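Local coordinates for cephalosporin hydroxylase CMCI (Streptomyces clavuligerus, PDB 2BM8) that acts in cephamycin biosynthesis, where it probably takes part in installing the 7-alpha-methoxy group of the cephalosporin nucleus, at the interface of chains A and B and the interface of chains A and C. Coordinates in Å, arbitrary orientation; residue numbers count along the deposited sequence, not the author numbering. Chains: chain A/B/C, Cephalosporin hydroxylase CMCI.

Contact 1: the interface of chains A and B. Residues chain A 46; chain B 219, 225-226.
A:Arg46 lays its guanidinium against that of B:Arg226, and both gather round the carboxylate of B:Asp225. These three groups form the tightly packed part of the contact. The central carbons face each other, with A:Arg46 CZ 3.4 Å from B:Arg226 CZ. The two flat groups are tilted 38° apart, so this is a skewed face-to-face meeting. A:Arg46 CZ lies over the centre of the B:Arg226 group. NH1 of A:Arg46 comes closer still to NE of B:Arg226, but the two do not hydrogen-bond, since the N-H of that NE is turned to B:Asp225. The shared carboxylate probably offsets the two like charges. B:Arg226 grips it side-on: NE reaches OD1 of B:Asp225 at 3.0 Å, and NH2 reaches OD2 at 3.2 Å. Both oxygens lie near the guanidinium plane, yet the nitrogens stand well above the carboxylate plane. From across the interface, A:Arg46 NH1 makes a longer salt bridge to B:Asp225 OD1, at 3.6 Å. The A:Arg46 chain is extended at chi2 and bends at chi3 (56°), which turns its end toward this pair.

The other half of the contact is the loose one, and it is watered. Water 1 lies 2.8 Å from B:Asp225 OD1. It also bridges to the amide OD1 of B:Asn219 (3.0 Å). On the chain A side it meets the backbone O of A:Arg46 (3.1 Å). B:Asn219 otherwise meets the A:Arg46 backbone by packing, with its CG 3.4 Å from that same O.

A:Arg46 lies in a loop shortly after the 3-10 helix 38-43. The chain B residues belong to the loop between strands 211-214 and 228-231, near the C-terminus.

Contact 2: the interface of chains A and C. Residues chain A 16-17, 53; chain C 191, 195.
C:Tyr195 presses one face of its ring onto the backbone of A:Arg16 and A:Gly17. The amide N of A:Gly17 sits over the ring centre, 3.4 Å above its plane. The carbonyl carbon of A:Arg16 lies on the same face, farther up. At the rim, CG of A:Arg16 packs 3.6 Å from CE1 of C:Tyr195. The arginine then carries its end past the ring to the phenol. Its NH1 donates a hydrogen bond to C:Tyr195 OH at 3.0 Å, and that oxygen lies at the edge of the guanidinium, in its plane. Guanidinium and ring are turned 59° from each other.

A:Phe53 meets another part of the same tyrosine. The two rings pack edge-to-face, with planes 68° apart and centroids 5.2 Å apart. The tyrosine gives the edge: its CD2 points at the face of A:Phe53, near the rim and 3.3 Å from CE2. That CE2 lies in the plane of the tyrosine ring. The first torsion of A:Phe53 (164°) sets its ring away from its own backbone N and toward this edge. With an alanine at C:Tyr195, A:Arg16 NH1 is likely to lose its phenol partner, and A:Phe53 and the A:Gly17 amide the ring they pack against.

Farther out, C:Tyr191 takes the other terminal nitrogen of A:Arg16. NH2 stands over its face, toward the rim and 4.4 Å from the ring centroid, as a cation-pi contact. The arginine end is thus shared by two tyrosines, which probably limits its rotation.

Both tyrosines come from helix 189-195 of chain C, one turn apart, and C:Tyr195 is its last residue. A:Arg16 and A:Gly17 directly follow the 3-10 helix 12-15 of chain A. A:Phe53 is in a loop between the 3-10 helix 38-43 and strand 57-58.

Contact 1: the interface of chains A and B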
loop_
_atom_site.group_PDB
_atom_site.type_symbol
_atom_site.label_atom_id
_atom_site.label_comp_id
_atom_site.label_asym_id
_atom_site.label_seq_id
_atom_site.Cartn_x
_atom_site.Cartn_y
_atom_site.Cartn_z
ATOM N N ARG A 46 11.134 13.305 8.658
ATOM C CA ARG A 46 11.532 12.558 7.478
ATOM C C ARG A 46 10.813 12.983 6.192
ATOM O O ARG A 46 11.256 12.651 5.098
ATOM C CB ARG A 46 11.437 11.045 7.790
ATOM C CG ARG A 46 12.636 10.612 8.690
ATOM C CD ARG A 46 12.647 9.201 9.350
ATOM N NE ARG A 46 12.517 8.041 8.465
ATOM C CZ ARG A 46 13.141 7.874 7.309
ATOM N NH1 ARG A 46 13.979 8.798 6.848
ATOM N NH2 ARG A 46 12.915 6.769 6.589
ATOM N N ASN B 219 15.820 15.404 2.920
ATOM C CA ASN B 219 14.679 14.492 2.692
ATOM C C ASN B 219 14.182 14.478 1.234
ATOM O O ASN B 219 13.121 13.963 0.949
ATOM C CB ASN B 219 13.528 14.817 3.656
ATOM C CG ASN B 219 13.953 14.752 5.126
ATOM O OD1 ASN B 219 14.727 13.879 5.529
ATOM N ND2 ASN B 219 13.456 15.684 5.928
ATOM N N ASP B 225 18.923 10.687 1.146
ATOM C CA ASP B 225 18.191 10.550 2.403
ATOM C C ASP B 225 19.088 10.700 3.607
ATOM O O ASP B 225 20.006 9.900 3.798
ATOM C CB ASP B 225 17.554 9.145 2.446
ATOM C CG ASP B 225 16.503 8.994 3.530
ATOM O OD1 ASP B 225 16.283 9.896 4.350
ATOM O OD2 ASP B 225 15.828 7.966 3.637
ATOM N N ARG B 226 18.815 11.729 4.409
ATOM C CA ARG B 226 19.467 11.946 5.704
ATOM C C ARG B 226 21.008 11.957 5.656
ATOM O O ARG B 226 21.648 11.647 6.660
ATOM C CB ARG B 226 18.983 10.891 6.708
ATOM C CG ARG B 226 17.517 11.001 7.117
ATOM C CD ARG B 226 17.006 9.778 7.892
ATOM N NE ARG B 226 16.740 8.651 6.992
ATOM C CZ ARG B 226 16.536 7.393 7.373
ATOM N NH1 ARG B 226 16.571 7.042 8.648
ATOM N NH2 ARG B 226 16.307 6.463 6.457
HETATM O O HOH W 1 13.882 11.034 5.088
#

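Contact 2: the interface of chains A and C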
loop_
_atom_site.group_PDB
_atom_site.type_symbol
_atom_site.label_atom_id
_atom_site.label_comp_id
_atom_site.label_asym_id
_atom_site.label_seq_id
_atom_site.Cartn_x
_atom_site.Cartn_y
_atom_site.Cartn_z
ATOM N N ARG A 16 -4.850 26.359 -11.872
ATOM C CA ARG A 16 -4.927 24.904 -12.001
ATOM C C ARG A 16 -3.729 24.343 -12.784
ATOM O O ARG A 16 -3.510 24.694 -13.938
ATOM C CB ARG A 16 -6.249 24.497 -12.680
ATOM C CG ARG A 16 -6.804 23.165 -12.209
ATOM C CD ARG A 16 -7.343 22.254 -13.316
ATOM N NE ARG A 16 -8.341 21.298 -12.811
ATOM C CZ ARG A 16 -8.089 20.262 -11.996
ATOM N NH1 ARG A 16 -6.849 20.003 -11.561
ATOM N NH2 ARG A 16 -9.090 19.467 -11.615
ATOM N N GLY A 17 -2.944 23.490 -12.132
ATOM C CA GLY A 17 -1.813 22.822 -12.760
ATOM C C GLY A 17 -0.578 23.694 -12.949
ATOM O O GLY A 17 0.440 23.210 -13.453
ATOM N N PHE A 53 4.122 20.232 -4.773
ATOM C CA PHE A 53 3.258 20.511 -5.913
ATOM C C PHE A 53 4.051 20.588 -7.224
ATOM O O PHE A 53 4.036 19.646 -8.024
ATOM C CB PHE A 53 2.417 21.770 -5.742
ATOM C CG PHE A 53 1.828 22.254 -7.037
ATOM C CD1 PHE A 53 1.936 23.589 -7.418
ATOM C CD2 PHE A 53 1.226 21.347 -7.917
ATOM C CE1 PHE A 53 1.420 24.017 -8.632
ATOM C CE2 PHE A 53 0.714 21.765 -9.138
ATOM C CZ PHE A 53 0.801 23.103 -9.494
ATOM N N TYR C 191 -8.055 20.810 -4.585
ATOM C CA TYR C 191 -7.292 21.226 -5.764
ATOM C C TYR C 191 -6.865 22.686 -5.677
ATOM O O TYR C 191 -5.709 22.999 -5.932
ATOM C CB TYR C 191 -8.066 20.947 -7.049
ATOM C CG TYR C 191 -8.261 19.475 -7.269
ATOM C CD1 TYR C 191 -9.433 18.842 -6.864
ATOM C CD2 TYR C 191 -7.255 18.700 -7.846
ATOM C CE1 TYR C 191 -9.620 17.467 -7.047
ATOM C CE2 TYR C 191 -7.420 17.324 -8.034
ATOM C CZ TYR C 191 -8.607 16.712 -7.635
ATOM O OH TYR C 191 -8.781 15.356 -7.818
ATOM N N TYR C 195 -2.910 23.906 -5.671
ATOM C CA TYR C 195 -2.401 24.776 -6.741
ATOM C C TYR C 195 -2.167 26.217 -6.317
ATOM O O TYR C 195 -1.367 26.919 -6.929
ATOM C CB TYR C 195 -3.347 24.765 -7.940
ATOM C CG TYR C 195 -3.589 23.392 -8.533
ATOM C CD1 TYR C 195 -4.884 22.945 -8.816
ATOM C CD2 TYR C 195 -2.525 22.545 -8.819
ATOM C CE1 TYR C 195 -5.103 21.684 -9.355
ATOM C CE2 TYR C 195 -2.732 21.282 -9.374
ATOM C CZ TYR C 195 -4.015 20.855 -9.635
ATOM O OH TYR C 195 -4.197 19.601 -10.176
#

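The centres of contact 1 and contact 2 lie about 25 Å apart, and they share no residue. Chain A takes part in both, meeting chain B in one and chain C in the other. In these copies it gives its N-terminal part, while its partners give later segments. Each interface is two-fold symmetric, so in the twin patches the roles are exchanged. Contact 1 is largely a charged and watered patch, whereas contact 2 rests mainly on aromatic packing. Two different two-fold interfaces on one subunit can link copies into the six-chain deposited assembly, although the structure alone does not prove that hexamer in solution.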